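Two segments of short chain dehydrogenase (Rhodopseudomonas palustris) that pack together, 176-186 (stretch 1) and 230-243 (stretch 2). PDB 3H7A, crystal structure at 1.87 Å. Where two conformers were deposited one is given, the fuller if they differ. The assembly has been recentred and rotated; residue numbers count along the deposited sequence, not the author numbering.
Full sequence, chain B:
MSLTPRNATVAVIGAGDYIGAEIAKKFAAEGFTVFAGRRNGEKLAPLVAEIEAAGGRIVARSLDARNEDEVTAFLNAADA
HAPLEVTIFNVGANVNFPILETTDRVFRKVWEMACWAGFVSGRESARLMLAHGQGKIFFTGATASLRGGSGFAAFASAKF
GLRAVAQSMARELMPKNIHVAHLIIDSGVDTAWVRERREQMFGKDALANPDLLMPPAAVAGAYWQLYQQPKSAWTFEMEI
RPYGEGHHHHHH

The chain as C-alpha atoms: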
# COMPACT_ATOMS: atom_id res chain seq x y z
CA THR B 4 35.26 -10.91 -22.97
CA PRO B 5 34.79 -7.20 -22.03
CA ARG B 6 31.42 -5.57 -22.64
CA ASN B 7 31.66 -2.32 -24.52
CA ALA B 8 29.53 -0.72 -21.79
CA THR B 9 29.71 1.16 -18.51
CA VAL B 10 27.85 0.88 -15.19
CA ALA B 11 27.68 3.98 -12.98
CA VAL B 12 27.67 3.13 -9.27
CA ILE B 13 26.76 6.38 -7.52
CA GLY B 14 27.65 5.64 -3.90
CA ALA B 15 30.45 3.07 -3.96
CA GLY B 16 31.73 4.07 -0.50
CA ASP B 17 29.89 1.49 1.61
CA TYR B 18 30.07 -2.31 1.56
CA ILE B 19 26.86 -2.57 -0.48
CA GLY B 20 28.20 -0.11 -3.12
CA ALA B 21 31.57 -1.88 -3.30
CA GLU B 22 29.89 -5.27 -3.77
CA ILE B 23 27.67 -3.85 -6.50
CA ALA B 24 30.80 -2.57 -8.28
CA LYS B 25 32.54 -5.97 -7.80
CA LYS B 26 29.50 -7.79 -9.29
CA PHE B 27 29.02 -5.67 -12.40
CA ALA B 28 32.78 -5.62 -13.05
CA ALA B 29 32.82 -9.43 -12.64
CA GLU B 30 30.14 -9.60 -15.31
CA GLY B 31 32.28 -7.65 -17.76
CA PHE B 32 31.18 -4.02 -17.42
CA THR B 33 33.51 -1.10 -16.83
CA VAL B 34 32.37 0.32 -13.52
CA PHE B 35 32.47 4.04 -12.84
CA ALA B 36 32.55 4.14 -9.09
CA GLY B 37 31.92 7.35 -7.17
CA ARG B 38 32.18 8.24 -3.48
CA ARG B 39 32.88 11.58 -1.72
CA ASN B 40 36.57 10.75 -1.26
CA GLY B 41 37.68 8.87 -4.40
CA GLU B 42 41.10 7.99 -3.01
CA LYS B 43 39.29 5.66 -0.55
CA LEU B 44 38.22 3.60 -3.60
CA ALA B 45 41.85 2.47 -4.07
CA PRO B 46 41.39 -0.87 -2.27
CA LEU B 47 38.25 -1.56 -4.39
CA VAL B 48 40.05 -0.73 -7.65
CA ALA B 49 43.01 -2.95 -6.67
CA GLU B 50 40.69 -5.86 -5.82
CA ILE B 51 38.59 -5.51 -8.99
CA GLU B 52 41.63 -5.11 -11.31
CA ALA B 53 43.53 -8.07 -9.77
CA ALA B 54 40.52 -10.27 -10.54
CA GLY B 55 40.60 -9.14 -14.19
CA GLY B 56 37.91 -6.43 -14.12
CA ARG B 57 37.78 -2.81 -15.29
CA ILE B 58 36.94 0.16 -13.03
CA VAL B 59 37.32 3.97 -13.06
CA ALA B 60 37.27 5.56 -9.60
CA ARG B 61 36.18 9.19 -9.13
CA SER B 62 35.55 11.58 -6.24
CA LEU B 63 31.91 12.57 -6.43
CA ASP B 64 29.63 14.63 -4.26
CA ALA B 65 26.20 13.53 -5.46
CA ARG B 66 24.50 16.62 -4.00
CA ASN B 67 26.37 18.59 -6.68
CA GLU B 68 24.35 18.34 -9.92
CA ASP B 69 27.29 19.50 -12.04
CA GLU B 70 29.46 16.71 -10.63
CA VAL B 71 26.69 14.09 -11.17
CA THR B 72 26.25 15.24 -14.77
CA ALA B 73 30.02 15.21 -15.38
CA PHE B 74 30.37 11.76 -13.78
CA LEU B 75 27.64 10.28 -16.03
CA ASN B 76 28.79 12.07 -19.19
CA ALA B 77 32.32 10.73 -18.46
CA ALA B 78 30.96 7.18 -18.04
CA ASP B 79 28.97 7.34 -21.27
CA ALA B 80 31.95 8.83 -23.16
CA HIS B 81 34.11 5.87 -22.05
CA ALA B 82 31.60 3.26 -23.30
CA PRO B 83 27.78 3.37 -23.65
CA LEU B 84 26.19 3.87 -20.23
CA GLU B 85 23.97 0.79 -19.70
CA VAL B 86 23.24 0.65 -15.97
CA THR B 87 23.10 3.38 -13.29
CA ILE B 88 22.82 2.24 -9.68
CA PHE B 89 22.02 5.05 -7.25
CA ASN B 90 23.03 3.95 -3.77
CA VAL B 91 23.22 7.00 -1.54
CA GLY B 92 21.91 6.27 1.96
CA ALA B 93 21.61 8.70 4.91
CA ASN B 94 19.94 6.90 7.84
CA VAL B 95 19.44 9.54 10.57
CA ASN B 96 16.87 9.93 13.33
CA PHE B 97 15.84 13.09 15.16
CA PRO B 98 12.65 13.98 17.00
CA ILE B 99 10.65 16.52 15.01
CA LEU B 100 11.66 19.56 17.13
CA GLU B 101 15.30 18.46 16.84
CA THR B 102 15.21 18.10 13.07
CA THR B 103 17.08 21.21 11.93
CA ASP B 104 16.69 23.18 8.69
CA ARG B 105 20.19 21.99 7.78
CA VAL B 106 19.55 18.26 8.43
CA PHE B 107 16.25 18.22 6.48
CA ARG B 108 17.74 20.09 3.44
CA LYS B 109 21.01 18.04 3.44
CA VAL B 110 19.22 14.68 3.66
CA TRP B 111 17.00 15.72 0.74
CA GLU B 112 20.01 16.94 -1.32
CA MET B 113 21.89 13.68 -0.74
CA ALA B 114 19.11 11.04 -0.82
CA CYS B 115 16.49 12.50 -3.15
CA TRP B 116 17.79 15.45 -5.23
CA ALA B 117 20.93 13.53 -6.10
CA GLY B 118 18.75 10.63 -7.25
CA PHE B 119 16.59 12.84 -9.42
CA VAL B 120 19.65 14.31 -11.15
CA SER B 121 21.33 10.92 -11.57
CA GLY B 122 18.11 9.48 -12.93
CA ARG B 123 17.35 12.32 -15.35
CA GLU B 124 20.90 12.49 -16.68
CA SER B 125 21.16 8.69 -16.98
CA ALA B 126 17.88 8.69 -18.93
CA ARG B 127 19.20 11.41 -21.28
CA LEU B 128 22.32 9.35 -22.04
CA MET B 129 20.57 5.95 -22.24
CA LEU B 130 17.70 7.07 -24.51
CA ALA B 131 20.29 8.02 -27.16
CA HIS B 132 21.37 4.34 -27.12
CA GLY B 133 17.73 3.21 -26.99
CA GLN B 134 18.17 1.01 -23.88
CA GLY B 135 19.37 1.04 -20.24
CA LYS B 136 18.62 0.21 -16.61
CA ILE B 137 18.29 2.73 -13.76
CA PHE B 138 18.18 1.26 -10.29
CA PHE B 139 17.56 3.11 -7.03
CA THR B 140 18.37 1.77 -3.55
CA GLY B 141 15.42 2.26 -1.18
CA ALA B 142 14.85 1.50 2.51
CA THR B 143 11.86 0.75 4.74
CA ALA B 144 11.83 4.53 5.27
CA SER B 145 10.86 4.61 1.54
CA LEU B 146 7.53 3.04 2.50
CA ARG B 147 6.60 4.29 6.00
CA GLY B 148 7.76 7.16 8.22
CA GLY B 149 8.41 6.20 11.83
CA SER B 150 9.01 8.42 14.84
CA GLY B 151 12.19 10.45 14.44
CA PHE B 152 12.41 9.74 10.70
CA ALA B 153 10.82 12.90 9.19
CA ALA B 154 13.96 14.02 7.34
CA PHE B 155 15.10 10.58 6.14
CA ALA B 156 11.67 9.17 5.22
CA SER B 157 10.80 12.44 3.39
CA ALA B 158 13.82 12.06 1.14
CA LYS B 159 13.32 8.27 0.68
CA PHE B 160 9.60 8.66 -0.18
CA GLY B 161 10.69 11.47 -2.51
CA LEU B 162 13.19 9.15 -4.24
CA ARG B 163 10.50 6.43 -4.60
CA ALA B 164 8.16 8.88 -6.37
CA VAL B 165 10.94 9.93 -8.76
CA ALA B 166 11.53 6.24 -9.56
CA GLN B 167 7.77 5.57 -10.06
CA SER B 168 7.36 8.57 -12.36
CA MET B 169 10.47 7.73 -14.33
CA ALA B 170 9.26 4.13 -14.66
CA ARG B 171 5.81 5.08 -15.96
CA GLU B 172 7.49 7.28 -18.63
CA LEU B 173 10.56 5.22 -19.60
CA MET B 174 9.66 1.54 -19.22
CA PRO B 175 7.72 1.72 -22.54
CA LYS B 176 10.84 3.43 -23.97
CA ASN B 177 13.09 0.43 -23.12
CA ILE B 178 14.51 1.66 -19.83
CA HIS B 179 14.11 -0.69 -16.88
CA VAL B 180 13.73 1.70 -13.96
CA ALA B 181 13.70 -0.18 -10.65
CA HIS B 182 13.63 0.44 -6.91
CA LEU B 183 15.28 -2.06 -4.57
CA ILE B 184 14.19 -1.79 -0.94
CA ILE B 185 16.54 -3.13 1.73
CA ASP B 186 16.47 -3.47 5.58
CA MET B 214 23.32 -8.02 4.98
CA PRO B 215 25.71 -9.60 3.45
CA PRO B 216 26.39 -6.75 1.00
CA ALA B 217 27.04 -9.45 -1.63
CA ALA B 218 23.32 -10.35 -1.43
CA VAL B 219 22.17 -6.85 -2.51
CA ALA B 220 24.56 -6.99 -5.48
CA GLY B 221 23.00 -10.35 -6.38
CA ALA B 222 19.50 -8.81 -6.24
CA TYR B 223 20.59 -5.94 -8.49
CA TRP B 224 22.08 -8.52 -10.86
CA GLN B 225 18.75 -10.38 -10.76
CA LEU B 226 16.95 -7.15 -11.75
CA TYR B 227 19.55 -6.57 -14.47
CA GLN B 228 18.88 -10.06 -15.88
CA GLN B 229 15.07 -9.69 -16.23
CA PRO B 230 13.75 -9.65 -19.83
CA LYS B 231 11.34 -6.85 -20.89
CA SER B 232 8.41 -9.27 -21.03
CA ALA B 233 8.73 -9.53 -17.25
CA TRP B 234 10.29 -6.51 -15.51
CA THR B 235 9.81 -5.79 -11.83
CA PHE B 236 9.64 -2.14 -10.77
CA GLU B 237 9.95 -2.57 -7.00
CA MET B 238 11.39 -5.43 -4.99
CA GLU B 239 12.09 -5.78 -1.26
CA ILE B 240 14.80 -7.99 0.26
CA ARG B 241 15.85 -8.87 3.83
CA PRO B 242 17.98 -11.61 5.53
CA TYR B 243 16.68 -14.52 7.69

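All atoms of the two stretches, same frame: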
# COMPACT_ATOMS: atom_id res chain seq x y z
N LYS B 176 9.79 2.90 -23.11
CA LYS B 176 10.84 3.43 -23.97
C LYS B 176 12.14 2.65 -23.77
O LYS B 176 13.22 3.16 -24.08
CB LYS B 176 11.08 4.92 -23.71
CG LYS B 176 9.87 5.80 -23.99
CD LYS B 176 10.28 7.25 -24.16
CE LYS B 176 9.05 8.13 -24.34
NZ LYS B 176 8.37 8.38 -23.05
N ASN B 177 12.01 1.43 -23.25
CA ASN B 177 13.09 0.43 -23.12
C ASN B 177 14.11 0.69 -22.01
O ASN B 177 15.23 0.16 -22.02
CB ASN B 177 13.76 0.15 -24.49
CG ASN B 177 14.46 -1.19 -24.55
OD1 ASN B 177 14.04 -2.17 -23.94
ND2 ASN B 177 15.56 -1.25 -25.30
N ILE B 178 13.70 1.49 -21.03
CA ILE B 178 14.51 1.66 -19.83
C ILE B 178 13.86 0.97 -18.63
O ILE B 178 12.78 1.33 -18.20
CB ILE B 178 14.79 3.14 -19.54
CG1 ILE B 178 15.16 3.85 -20.85
CG2 ILE B 178 15.81 3.28 -18.42
CD1 ILE B 178 16.35 4.70 -20.82
N HIS B 179 14.55 -0.03 -18.08
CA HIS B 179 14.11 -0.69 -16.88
C HIS B 179 14.49 0.15 -15.67
O HIS B 179 15.60 0.04 -15.14
CB HIS B 179 14.76 -2.08 -16.78
CG HIS B 179 14.28 -2.92 -15.63
ND1 HIS B 179 14.72 -4.21 -15.43
CD2 HIS B 179 13.39 -2.66 -14.64
CE1 HIS B 179 14.14 -4.70 -14.35
NE2 HIS B 179 13.34 -3.78 -13.85
N VAL B 180 13.55 0.97 -15.21
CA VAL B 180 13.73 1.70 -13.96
C VAL B 180 13.28 0.77 -12.84
O VAL B 180 12.23 0.13 -12.95
CB VAL B 180 12.90 3.01 -13.93
CG1 VAL B 180 13.21 3.83 -12.69
CG2 VAL B 180 13.17 3.84 -15.16
N ALA B 181 14.09 0.64 -11.78
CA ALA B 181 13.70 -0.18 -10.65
C ALA B 181 14.07 0.44 -9.31
O ALA B 181 14.91 1.37 -9.24
CB ALA B 181 14.27 -1.62 -10.77
N HIS B 182 13.45 -0.07 -8.26
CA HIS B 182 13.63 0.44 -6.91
C HIS B 182 13.80 -0.75 -5.97
O HIS B 182 12.87 -1.51 -5.74
CB HIS B 182 12.39 1.25 -6.53
CG HIS B 182 12.52 2.03 -5.25
ND1 HIS B 182 11.56 2.00 -4.26
CD2 HIS B 182 13.47 2.89 -4.83
CE1 HIS B 182 11.93 2.78 -3.27
NE2 HIS B 182 13.09 3.34 -3.58
N LEU B 183 15.01 -0.93 -5.44
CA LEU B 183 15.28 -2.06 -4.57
C LEU B 183 15.31 -1.63 -3.13
O LEU B 183 16.19 -0.85 -2.73
CB LEU B 183 16.61 -2.73 -4.94
CG LEU B 183 17.00 -3.95 -4.09
CD1 LEU B 183 16.07 -5.13 -4.37
CD2 LEU B 183 18.44 -4.32 -4.38
N ILE B 184 14.39 -2.17 -2.34
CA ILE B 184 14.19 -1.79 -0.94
C ILE B 184 14.90 -2.79 -0.03
O ILE B 184 14.66 -3.99 -0.12
CB ILE B 184 12.69 -1.68 -0.60
CG1 ILE B 184 12.04 -0.56 -1.41
CG2 ILE B 184 12.49 -1.39 0.88
CD1 ILE B 184 10.57 -0.64 -1.43
N ILE B 185 15.79 -2.28 0.81
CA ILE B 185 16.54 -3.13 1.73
C ILE B 185 16.26 -2.77 3.20
O ILE B 185 15.86 -1.65 3.50
CB ILE B 185 18.05 -3.13 1.38
CG1 ILE B 185 18.72 -1.81 1.75
CG2 ILE B 185 18.26 -3.37 -0.12
CD1 ILE B 185 20.12 -1.64 1.18
N ASP B 186 16.44 -3.73 4.12
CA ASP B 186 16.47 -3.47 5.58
C ASP B 186 17.41 -4.39 6.36
O ASP B 186 17.50 -5.59 6.08
CB ASP B 186 15.08 -3.45 6.22
CG ASP B 186 14.10 -4.44 5.59
OD1 ASP B 186 13.56 -5.28 6.34
OD2 ASP B 186 13.83 -4.35 4.37
N PRO B 230 14.12 -10.06 -18.47
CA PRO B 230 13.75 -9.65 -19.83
C PRO B 230 12.56 -8.68 -19.80
O PRO B 230 11.81 -8.68 -18.82
CB PRO B 230 13.35 -10.97 -20.49
CG PRO B 230 12.89 -11.84 -19.37
CD PRO B 230 13.65 -11.42 -18.14
N LYS B 231 12.38 -7.90 -20.87
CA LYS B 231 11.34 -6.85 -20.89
C LYS B 231 9.90 -7.35 -20.94
O LYS B 231 8.96 -6.57 -20.83
CB LYS B 231 11.61 -5.79 -21.97
CG LYS B 231 11.60 -6.28 -23.41
CD LYS B 231 11.90 -5.14 -24.41
CE LYS B 231 10.88 -3.99 -24.33
NZ LYS B 231 10.93 -3.08 -25.51
N SER B 232 9.73 -8.66 -21.10
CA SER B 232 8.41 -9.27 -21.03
C SER B 232 8.02 -9.48 -19.57
O SER B 232 6.87 -9.79 -19.28
CB SER B 232 8.38 -10.60 -21.79
OG SER B 232 9.49 -11.42 -21.45
N ALA B 233 8.97 -9.29 -18.66
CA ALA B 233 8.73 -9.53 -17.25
C ALA B 233 9.61 -8.69 -16.32
O ALA B 233 10.38 -9.24 -15.53
CB ALA B 233 8.92 -11.00 -16.94
N TRP B 234 9.50 -7.37 -16.39
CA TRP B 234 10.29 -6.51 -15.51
C TRP B 234 9.55 -6.25 -14.22
O TRP B 234 8.33 -6.07 -14.23
CB TRP B 234 10.58 -5.16 -16.15
CG TRP B 234 11.67 -5.16 -17.18
CD1 TRP B 234 12.64 -6.12 -17.37
CD2 TRP B 234 11.92 -4.13 -18.13
NE1 TRP B 234 13.47 -5.74 -18.40
CE2 TRP B 234 13.04 -4.53 -18.88
CE3 TRP B 234 11.30 -2.90 -18.42
CZ2 TRP B 234 13.56 -3.74 -19.91
CZ3 TRP B 234 11.81 -2.13 -19.45
CH2 TRP B 234 12.93 -2.55 -20.18
N THR B 235 10.31 -6.19 -13.14
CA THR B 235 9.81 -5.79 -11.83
C THR B 235 10.20 -4.33 -11.61
O THR B 235 11.35 -3.96 -11.85
CB THR B 235 10.46 -6.68 -10.74
OG1 THR B 235 10.15 -8.05 -11.00
CG2 THR B 235 9.96 -6.33 -9.37
N PHE B 236 9.26 -3.49 -11.16
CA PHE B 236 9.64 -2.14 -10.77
C PHE B 236 10.23 -2.11 -9.37
O PHE B 236 11.32 -1.60 -9.19
CB PHE B 236 8.48 -1.13 -10.88
CG PHE B 236 8.75 0.16 -10.12
CD1 PHE B 236 9.66 1.09 -10.61
CD2 PHE B 236 8.08 0.43 -8.92
CE1 PHE B 236 9.94 2.28 -9.90
CE2 PHE B 236 8.36 1.59 -8.20
CZ PHE B 236 9.29 2.53 -8.69
N GLU B 237 9.52 -2.66 -8.39
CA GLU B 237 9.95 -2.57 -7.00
C GLU B 237 10.07 -3.95 -6.39
O GLU B 237 9.22 -4.80 -6.61
CB GLU B 237 8.94 -1.77 -6.20
CG GLU B 237 9.45 -1.20 -4.90
CD GLU B 237 8.52 -0.13 -4.37
OE1 GLU B 237 7.30 -0.39 -4.28
OE2 GLU B 237 9.00 0.97 -4.05
N MET B 238 11.11 -4.14 -5.60
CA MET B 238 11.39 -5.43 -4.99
C MET B 238 11.96 -5.16 -3.61
O MET B 238 12.76 -4.24 -3.45
CB MET B 238 12.41 -6.18 -5.85
CG MET B 238 12.33 -7.66 -5.74
SD MET B 238 13.35 -8.57 -6.90
CE MET B 238 15.00 -8.28 -6.28
N GLU B 239 11.55 -5.94 -2.61
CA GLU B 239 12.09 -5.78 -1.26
C GLU B 239 12.82 -7.04 -0.81
O GLU B 239 12.30 -8.14 -0.98
CB GLU B 239 11.00 -5.41 -0.24
CG GLU B 239 11.57 -5.08 1.13
CD GLU B 239 10.53 -4.64 2.17
OE1 GLU B 239 9.34 -4.45 1.83
OE2 GLU B 239 10.94 -4.49 3.35
N ILE B 240 14.01 -6.88 -0.25
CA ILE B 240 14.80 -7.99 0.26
C ILE B 240 15.14 -7.79 1.73
O ILE B 240 15.22 -6.65 2.19
CB ILE B 240 16.11 -8.20 -0.56
CG1 ILE B 240 16.91 -6.90 -0.67
CG2 ILE B 240 15.77 -8.71 -1.92
CD1 ILE B 240 18.25 -7.02 -1.41
N ARG B 241 15.29 -8.88 2.47
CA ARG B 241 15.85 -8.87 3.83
C ARG B 241 16.41 -10.26 4.21
O ARG B 241 15.98 -11.27 3.62
CB ARG B 241 14.84 -8.35 4.87
CG ARG B 241 13.48 -8.98 4.85
CD ARG B 241 12.78 -8.77 6.18
NE ARG B 241 13.51 -9.42 7.27
CZ ARG B 241 13.04 -9.61 8.50
NH1 ARG B 241 11.82 -9.20 8.83
NH2 ARG B 241 13.80 -10.21 9.41
N PRO B 242 17.40 -10.31 5.13
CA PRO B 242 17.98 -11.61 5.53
C PRO B 242 17.20 -12.36 6.62
O PRO B 242 16.45 -11.73 7.39
CB PRO B 242 19.37 -11.23 6.06
CG PRO B 242 19.20 -9.82 6.58
CD PRO B 242 18.07 -9.18 5.81
N TYR B 243 17.37 -13.68 6.68
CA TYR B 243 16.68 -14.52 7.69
C TYR B 243 17.61 -15.52 8.42
O TYR B 243 18.74 -15.77 7.99
CB TYR B 243 15.47 -15.26 7.09
CG TYR B 243 14.43 -14.34 6.48
CD1 TYR B 243 14.44 -14.05 5.11
CD2 TYR B 243 13.45 -13.74 7.28
CE1 TYR B 243 13.50 -13.18 4.55
CE2 TYR B 243 12.51 -12.87 6.73
CZ TYR B 243 12.53 -12.60 5.36
OH TYR B 243 11.61 -11.74 4.80

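The apolar centre of the contact, which buries 969 Å² summed over both sides, lies on one face of the parallel strand pair, where L183 and I185 of the first stretch meet M238 and I240 of the second. L183 CD1 sits 3.8 Å from M238 CE, and L183 CD2 reaches 4.0 Å from I240 CD1, so one leucine packs against two successive residues on that face of the neighbouring strand, CD1 close to both. I185 CG2 lies 3.8 Å from I240 CG1, although the end of the I185 side chain leads away. These are van der Waals distances.

The backbone fixes this register. The strand axes run 18° from parallel and approach to 4.7 Å. H182 N donates to F236 O (2.8 Å), M238 N to H182 O (3.2 Å), I184 N to M238 O (2.9 Å, 178° at the hydrogen) and I240 N to I184 O (3.0 Å). The alternation is that of a parallel ladder: H182 and I184 each give and accept a bond across the gap. CA-H...O contacts supplement it, the shortest from A181 CA to F236 O at 3.1 Å.

On the other face, H182 and I184 lie beside E237 and E239. H182 ND1 donates to E237 OE2 at 2.8 Å, with the carboxylate at the edge of the imidazole, near its plane, as an in-plane N-H requires. The aliphatic part of E239 also serves as packing surface: its CG is 3.8 Å from I184 CG2. F236 CB points away, yet the t rotamer returns the ring, whose CZ lies 4.0 Å from H182 CB.

Toward the start of the strand, H179 and W234 point at each other and stack face to face, the imidazole and five-membered ring centroids 3.8 Å apart and their planes at 12°. H179 CB stands 3.6 Å from the centroid of the six-membered ring of W234, 7° off its normal. H179 NE2 donates to T235 O at 2.8 Å, near the imidazole plane, so H179 uses both face and edge. V180 O is less fortunate: it is buried here without a polar partner, its near neighbour being F236 CD1 at 3.6 Å.

The far edge is polar and less settled. D186 OD2 lies 3.1 Å from E239 OE2, a close approach of like charges rather than a hydrogen bond. D186 OD1 is 4.2 Å from R241 NE but well out of the guanidinium plane, leaving only charge attraction; both D186 and R241 are poorly ordered.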